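Local coordinates for protein putative oxidoreductase with NAD(P)-binding Rossmann-fold domain (Clostridium difficile, PDB 3UUW) that is a putative oxidoreductase of the Gfo/Idh/MocA family, probably binding NAD(P) in a Rossmann-fold domain and using it in a redox reaction on a substrate not yet identified, at residues Arg127-Tyr132 with Lys239-Leu244; His170-Ala175 with Ile212-His217. One frame throughout, in Å; residues are numbered along the deposited sequence.

Contact 1 of 2, residues Arg127-Tyr132 with Lys239-Leu244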
loop_
_atom_site.group_PDB
_atom_site.type_symbol
_atom_site.label_atom_id
_atom_site.label_comp_id
_atom_site.label_asym_id
_atom_site.label_seq_id
_atom_site.Cartn_x
_atom_site.Cartn_y
_atom_site.Cartn_z
ATOM N N ARG A 127 -0.372 -12.381 22.819
ATOM C CA ARG A 127 -1.043 -11.597 23.862
ATOM C C ARG A 127 -0.213 -10.389 24.322
ATOM O O ARG A 127 -0.727 -9.484 25.004
ATOM C CB ARG A 127 -1.391 -12.471 25.052
ATOM C CG ARG A 127 -2.274 -13.647 24.754
ATOM C CD ARG A 127 -2.863 -14.145 26.056
ATOM N NE ARG A 127 -3.492 -15.453 25.969
ATOM C CZ ARG A 127 -4.208 -16.000 26.951
ATOM N NH1 ARG A 127 -4.475 -15.320 28.060
ATOM N NH2 ARG A 127 -4.712 -17.218 26.804
ATOM N N PHE A 128 1.074 -10.383 23.960
ATOM C CA PHE A 128 1.998 -9.311 24.300
ATOM C C PHE A 128 2.519 -8.561 23.075
ATOM O O PHE A 128 3.388 -7.685 23.189
ATOM C CB PHE A 128 3.175 -9.868 25.119
ATOM C CG PHE A 128 2.796 -10.277 26.502
ATOM C CD1 PHE A 128 2.155 -11.478 26.724
ATOM C CD2 PHE A 128 3.034 -9.447 27.578
ATOM C CE1 PHE A 128 1.785 -11.853 27.984
ATOM C CE2 PHE A 128 2.662 -9.824 28.846
ATOM C CZ PHE A 128 2.037 -11.027 29.043
ATOM N N CYS A 129 2.007 -8.924 21.896
ATOM C CA CYS A 129 2.360 -8.240 20.663
ATOM C C CYS A 129 1.896 -6.781 20.818
ATOM O O CYS A 129 0.726 -6.518 21.002
ATOM C CB CYS A 129 1.707 -8.947 19.476
ATOM S SG CYS A 129 1.762 -8.017 17.931
ATOM N N PRO A 130 2.818 -5.829 20.730
ATOM C CA PRO A 130 2.409 -4.444 21.004
ATOM C C PRO A 130 1.255 -3.948 20.120
ATOM O O PRO A 130 0.340 -3.320 20.640
ATOM C CB PRO A 130 3.686 -3.652 20.753
ATOM C CG PRO A 130 4.759 -4.612 21.172
ATOM C CD PRO A 130 4.291 -5.949 20.676
ATOM N N MET A 131 1.246 -4.286 18.838
ATOM C CA MET A 131 0.187 -3.748 17.956
ATOM C C MET A 131 -1.132 -4.461 18.188
ATOM O O MET A 131 -2.187 -3.849 18.075
ATOM C CB MET A 131 0.613 -3.760 16.503
ATOM C CG MET A 131 1.652 -2.686 16.190
ATOM S SD MET A 131 2.183 -2.804 14.483
ATOM C CE MET A 131 3.000 -1.201 14.275
ATOM N N TYR A 132 -1.080 -5.733 18.566
ATOM C CA TYR A 132 -2.312 -6.444 18.909
ATOM C C TYR A 132 -2.926 -5.854 20.179
ATOM O O TYR A 132 -4.150 -5.706 20.282
ATOM C CB TYR A 132 -2.076 -7.926 19.131
ATOM C CG TYR A 132 -1.870 -8.792 17.880
ATOM C CD1 TYR A 132 -1.933 -8.271 16.601
ATOM C CD2 TYR A 132 -1.711 -10.170 18.003
ATOM C CE1 TYR A 132 -1.799 -9.087 15.477
ATOM C CE2 TYR A 132 -1.565 -10.984 16.888
ATOM C CZ TYR A 132 -1.613 -10.439 15.626
ATOM O OH TYR A 132 -1.486 -11.260 14.528
ATOM N N LYS A 239 -1.032 -6.464 10.430
ATOM C CA LYS A 239 -0.506 -7.408 9.478
ATOM C C LYS A 239 0.898 -7.824 9.870
ATOM O O LYS A 239 1.754 -6.977 10.150
ATOM C CB LYS A 239 -0.462 -6.785 8.075
ATOM C CG LYS A 239 -1.820 -6.431 7.525
ATOM C CD LYS A 239 -1.675 -5.805 6.125
ATOM C CE LYS A 239 -3.023 -5.513 5.485
ATOM N NZ LYS A 239 -2.822 -4.893 4.149
ATOM N N ASN A 240 1.120 -9.129 9.873
ATOM C CA ASN A 240 2.428 -9.728 10.204
ATOM C C ASN A 240 3.018 -9.210 11.519
ATOM O O ASN A 240 4.254 -9.069 11.668
ATOM C CB ASN A 240 3.405 -9.524 9.038
ATOM C CG ASN A 240 2.957 -10.241 7.777
ATOM O OD1 ASN A 240 2.279 -11.263 7.838
ATOM N ND2 ASN A 240 3.404 -9.754 6.639
ATOM N N LEU A 241 2.120 -8.922 12.458
ATOM C CA LEU A 241 2.440 -8.422 13.800
ATOM C C LEU A 241 3.143 -7.080 13.844
ATOM O O LEU A 241 3.509 -6.616 14.945
ATOM C CB LEU A 241 3.259 -9.460 14.603
ATOM C CG LEU A 241 2.597 -10.805 14.843
ATOM C CD1 LEU A 241 2.698 -11.674 13.650
ATOM C CD2 LEU A 241 3.229 -11.524 16.073
ATOM N N ASN A 242 3.322 -6.411 12.699
ATOM C CA ASN A 242 4.182 -5.245 12.702
ATOM C C ASN A 242 3.791 -4.038 11.865
ATOM O O ASN A 242 4.546 -3.058 11.782
ATOM C CB ASN A 242 5.631 -5.663 12.431
ATOM C CG ASN A 242 5.858 -6.110 11.007
ATOM O OD1 ASN A 242 4.968 -6.021 10.166
ATOM N ND2 ASN A 242 7.079 -6.578 10.715
ATOM N N VAL A 243 2.610 -4.104 11.249
ATOM C CA VAL A 243 2.036 -2.960 10.559
ATOM C C VAL A 243 0.598 -2.800 11.039
ATOM O O VAL A 243 -0.128 -3.778 11.096
ATOM C CB VAL A 243 2.066 -3.131 9.047
ATOM C CG1 VAL A 243 1.306 -1.966 8.370
ATOM C CG2 VAL A 243 3.525 -3.179 8.563
ATOM N N LEU A 244 0.239 -1.590 11.454
ATOM C CA LEU A 244 -1.095 -1.319 11.975
ATOM C C LEU A 244 -1.849 -0.376 11.023
ATOM O O LEU A 244 -1.341 0.696 10.663
ATOM C CB LEU A 244 -1.002 -0.744 13.380
ATOM C CG LEU A 244 -2.283 -0.630 14.222
ATOM C CD1 LEU A 244 -1.960 -0.639 15.707
ATOM C CD2 LEU A 244 -3.041 0.600 13.842
HETATM O O HOH W 1 3.742 -5.203 17.171
HETATM O O HOH W 2 -0.666 -9.778 12.352
#
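The tight turn between strands 234-239 and 243-248, where a classic beta bulge sets Asn242 and Val243 across from Lys239, receives the side chain of Met131 from the first turn of helix 130-138. The carbonyl oxygen of Lys239 accepts from both Asn242 N and Val243 N, which closes the turn and presents its backbone to the helix. Met131 has the largest share of the contact: chi2 of 177° carries SD out over the peptide link after Asn242, and chi3 of 165° sends CE onward to Asn242 O. There SD lies 3.3 Å from Asn242 C and 3.5 Å from Val243 N, while the terminal CE comes 3.5 Å from Asn242 O. Leu244 crosses the methionine obliquely, its CB 4.0 Å from Met131 SD and its CD1 against the CB end of the same side chain. Leu241, earlier in the turn, meets two residues. Its CB is 3.9 Å from Cys129 SG, a sulfur that also sits above one face of the Tyr132 ring, offset toward the rim; its CG approaches the hydroxyl end of that tyrosine. Cys129 itself occupies the N-cap position of the helix. Two waters bridge the segments. One donates to Leu241 O and accepts from Met131 N, serving an amide in the first turn of the helix; the other accepts from Leu241 N and donates to Tyr132 OH at 2.8 Å. The tyrosine hydroxyl is held further by Glu225 of strand 224-231. The direct contact is thus made by two sulfurs and by aliphatic carbon, the methionine sulfur lying on a peptide face, whereas the hydrogen bonding between turn and helix start is water-mediated: the two waters satisfy Leu241 N and O and the amide of Met131.

Contact 2 of 2, residues His170-Ala175 with Ile212-His217; sequences HVIDTA and INTSMH
Val171, on the inner side of helix 160-179, meets Thr214 of strand 211-217 as helix and strand run nearly antiparallel, at 166° with their short axes 8.7 Å apart. From the valine CB, which points to the strand, the two methyls diverge. CG1, anti to the backbone N (chi1 177°), presses on Thr214 CB at 3.6 Å and also touches its CG2; CG2 of the valine turns to the next inward-facing residue and lies 4.2 Å from Met216 CE, the end of a chain bent at chi3. Thr214 in turn divides its branches among three helix residues. Its CG2 touches both Val171 CG1 and Ala175 CB, at 3.9 Å from the latter, while OG1 is 3.9 Å from Ile172 CD1, the isoleucine crossing the threonine at about a right angle. That hydroxyl has its polar partner in Tyr168 of helix 160-179, one turn before Ile172, so the threonine offers carbon to the helix face and still satisfies its oxygen. One turn on from Val171, in the conformer described, Ile212 CG2 lies 3.8 Å from Ala175 CB. Ile172 also reaches Ala296, Leu299 and Leu300 of helix 295-305, so the isoleucine packs against a second helix as well. The alternation of Ile212, Thr214 and Met216 on one side of the strand, set against Val171 and Ala175 four residues apart on the helix, is the packing of a helix on the face of a sheet, here the mixed sheet of the C-terminal alpha/beta domain in Gfo/Idh/MocA-type oxidoreductases.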
loop_
_atom_site.group_PDB
_atom_site.type_symbol
_atom_site.label_atom_id
_atom_site.label_comp_id
_atom_site.label_asym_id
_atom_site.label_seq_id
_atom_site.Cartn_x
_atom_site.Cartn_y
_atom_site.Cartn_z
ATOM N N HIS A 170 -2.181 -20.735 17.984
ATOM C CA HIS A 170 -1.935 -19.295 18.074
ATOM C C HIS A 170 -3.125 -18.471 17.610
ATOM O O HIS A 170 -3.437 -17.441 18.212
ATOM C CB HIS A 170 -0.714 -18.868 17.267
ATOM C CG HIS A 170 0.585 -19.225 17.904
ATOM N ND1 HIS A 170 0.972 -18.744 19.138
ATOM C CD2 HIS A 170 1.613 -19.983 17.453
ATOM C CE1 HIS A 170 2.174 -19.211 19.429
ATOM N NE2 HIS A 170 2.589 -19.959 18.417
ATOM N N VAL A 171 -3.776 -18.930 16.550
ATOM C CA VAL A 171 -4.958 -18.265 16.009
ATOM C C VAL A 171 -6.121 -18.334 17.016
ATOM O O VAL A 171 -6.764 -17.310 17.344
ATOM C CB VAL A 171 -5.331 -18.868 14.626
ATOM C CG1 VAL A 171 -6.617 -18.237 14.089
ATOM C CG2 VAL A 171 -4.192 -18.661 13.623
ATOM N N ILE A 172 -6.381 -19.536 17.520
ATOM C CA ILE A 172 -7.457 -19.775 18.500
ATOM C C ILE A 172 -7.175 -19.017 19.789
ATOM O O ILE A 172 -8.058 -18.360 20.318
ATOM C CB ILE A 172 -7.646 -21.266 18.765
ATOM C CG1 ILE A 172 -8.093 -21.974 17.485
ATOM C CG2 ILE A 172 -8.669 -21.536 19.912
ATOM C CD1 ILE A 172 -9.340 -21.359 16.802
ATOM N N ASP A 173 -5.950 -19.085 20.301
ATOM C CA ASP A 173 -5.676 -18.360 21.539
ATOM C C ASP A 173 -5.871 -16.849 21.378
ATOM O O ASP A 173 -6.421 -16.186 22.258
ATOM C CB ASP A 173 -4.264 -18.604 22.058
ATOM C CG ASP A 173 -4.066 -18.003 23.440
ATOM O OD1 ASP A 173 -4.588 -18.596 24.417
ATOM O OD2 ASP A 173 -3.433 -16.929 23.537
ATOM N N THR A 174 -5.400 -16.300 20.267
ATOM C CA THR A 174 -5.558 -14.860 20.031
ATOM C C THR A 174 -7.051 -14.502 19.952
ATOM O O THR A 174 -7.496 -13.490 20.505
ATOM C CB THR A 174 -4.797 -14.425 18.793
ATOM O OG1 THR A 174 -3.419 -14.786 18.930
ATOM C CG2 THR A 174 -4.939 -12.919 18.571
ATOM N N ALA A 175 -7.826 -15.359 19.286
ATOM C CA ALA A 175 -9.267 -15.190 19.185
ATOM C C ALA A 175 -9.930 -15.123 20.567
ATOM O O ALA A 175 -10.736 -14.234 20.821
ATOM C CB ALA A 175 -9.882 -16.316 18.351
ATOM N N ILE A 212 -15.940 -14.406 15.866
ATOM C CA ILE A 212 -14.580 -14.374 15.378
ATOM C C ILE A 212 -14.466 -15.420 14.290
ATOM O O ILE A 212 -14.925 -16.553 14.456
ATOM C CB ILE A 212 -13.529 -14.695 16.454
ATOM C CG1 ILE A 212 -13.638 -13.741 17.645
ATOM C CG2 ILE A 212 -12.130 -14.621 15.841
ATOM C CD1 ILE A 212 -14.636 -14.184 18.711
ATOM N N ASN A 213 -13.890 -15.023 13.168
ATOM C CA ASN A 213 -13.643 -15.933 12.069
ATOM C C ASN A 213 -12.171 -16.188 11.976
ATOM O O ASN A 213 -11.402 -15.275 11.685
ATOM C CB ASN A 213 -14.170 -15.325 10.781
ATOM C CG ASN A 213 -15.634 -14.971 10.887
ATOM O OD1 ASN A 213 -16.481 -15.861 10.944
ATOM N ND2 ASN A 213 -15.942 -13.678 10.971
ATOM N N THR A 214 -11.795 -17.452 12.199
ATOM C CA THR A 214 -10.403 -17.883 12.228
ATOM C C THR A 214 -10.103 -18.725 11.031
ATOM O O THR A 214 -10.937 -19.509 10.616
ATOM C CB THR A 214 -10.102 -18.718 13.492
ATOM O OG1 THR A 214 -10.950 -19.876 13.549
ATOM C CG2 THR A 214 -10.325 -17.876 14.752
ATOM N N SER A 215 -8.908 -18.559 10.458
ATOM C CA SER A 215 -8.539 -19.261 9.212
ATOM C C SER A 215 -7.030 -19.509 9.049
ATOM O O SER A 215 -6.218 -18.634 9.300
ATOM C CB SER A 215 -9.043 -18.441 8.023
ATOM O OG SER A 215 -8.664 -18.994 6.773
ATOM N N MET A 216 -6.679 -20.695 8.556
ATOM C CA MET A 216 -5.292 -21.068 8.342
ATOM C C MET A 216 -5.162 -21.970 7.095
ATOM O O MET A 216 -5.655 -23.100 7.064
ATOM C CB MET A 216 -4.732 -21.780 9.592
ATOM C CG MET A 216 -3.399 -22.530 9.346
ATOM S SD MET A 216 -2.631 -23.166 10.852
ATOM C CE MET A 216 -2.051 -21.619 11.597
ATOM N N HIS A 217 -4.478 -21.455 6.074
ATOM C CA HIS A 217 -4.202 -22.202 4.847
ATOM C C HIS A 217 -2.705 -22.461 4.811
ATOM O O HIS A 217 -1.891 -21.531 4.795
ATOM C CB HIS A 217 -4.647 -21.417 3.623
ATOM C CG HIS A 217 -4.573 -22.184 2.349
ATOM N ND1 HIS A 217 -4.498 -21.568 1.120
ATOM C CD2 HIS A 217 -4.567 -23.512 2.108
ATOM C CE1 HIS A 217 -4.450 -22.489 0.173
ATOM N NE2 HIS A 217 -4.486 -23.677 0.744
#

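From the N terminus the chain first builds the Rossmann-fold part, then passes through residues 127-132 into helix 130-138. Contact 1 closes the longer loop, joining this helix start to the turn at 239-244. Contact 2 is nested inside it: strand 211-217 returns to pack against helix 160-179 before the chain reaches strands 224-231 and 234-239. Both contacts bring helical segments to the same mixed sheet, with centres about 14 Å apart. A salt bridge from Arg127 NH2 to Asp173 OD1, 2.8 Å long, joins their helical sides directly, and Tyr132 packs on Thr174, the next residue of that helix, so the start of helix 130-138 is tied to the helix covering the sheet.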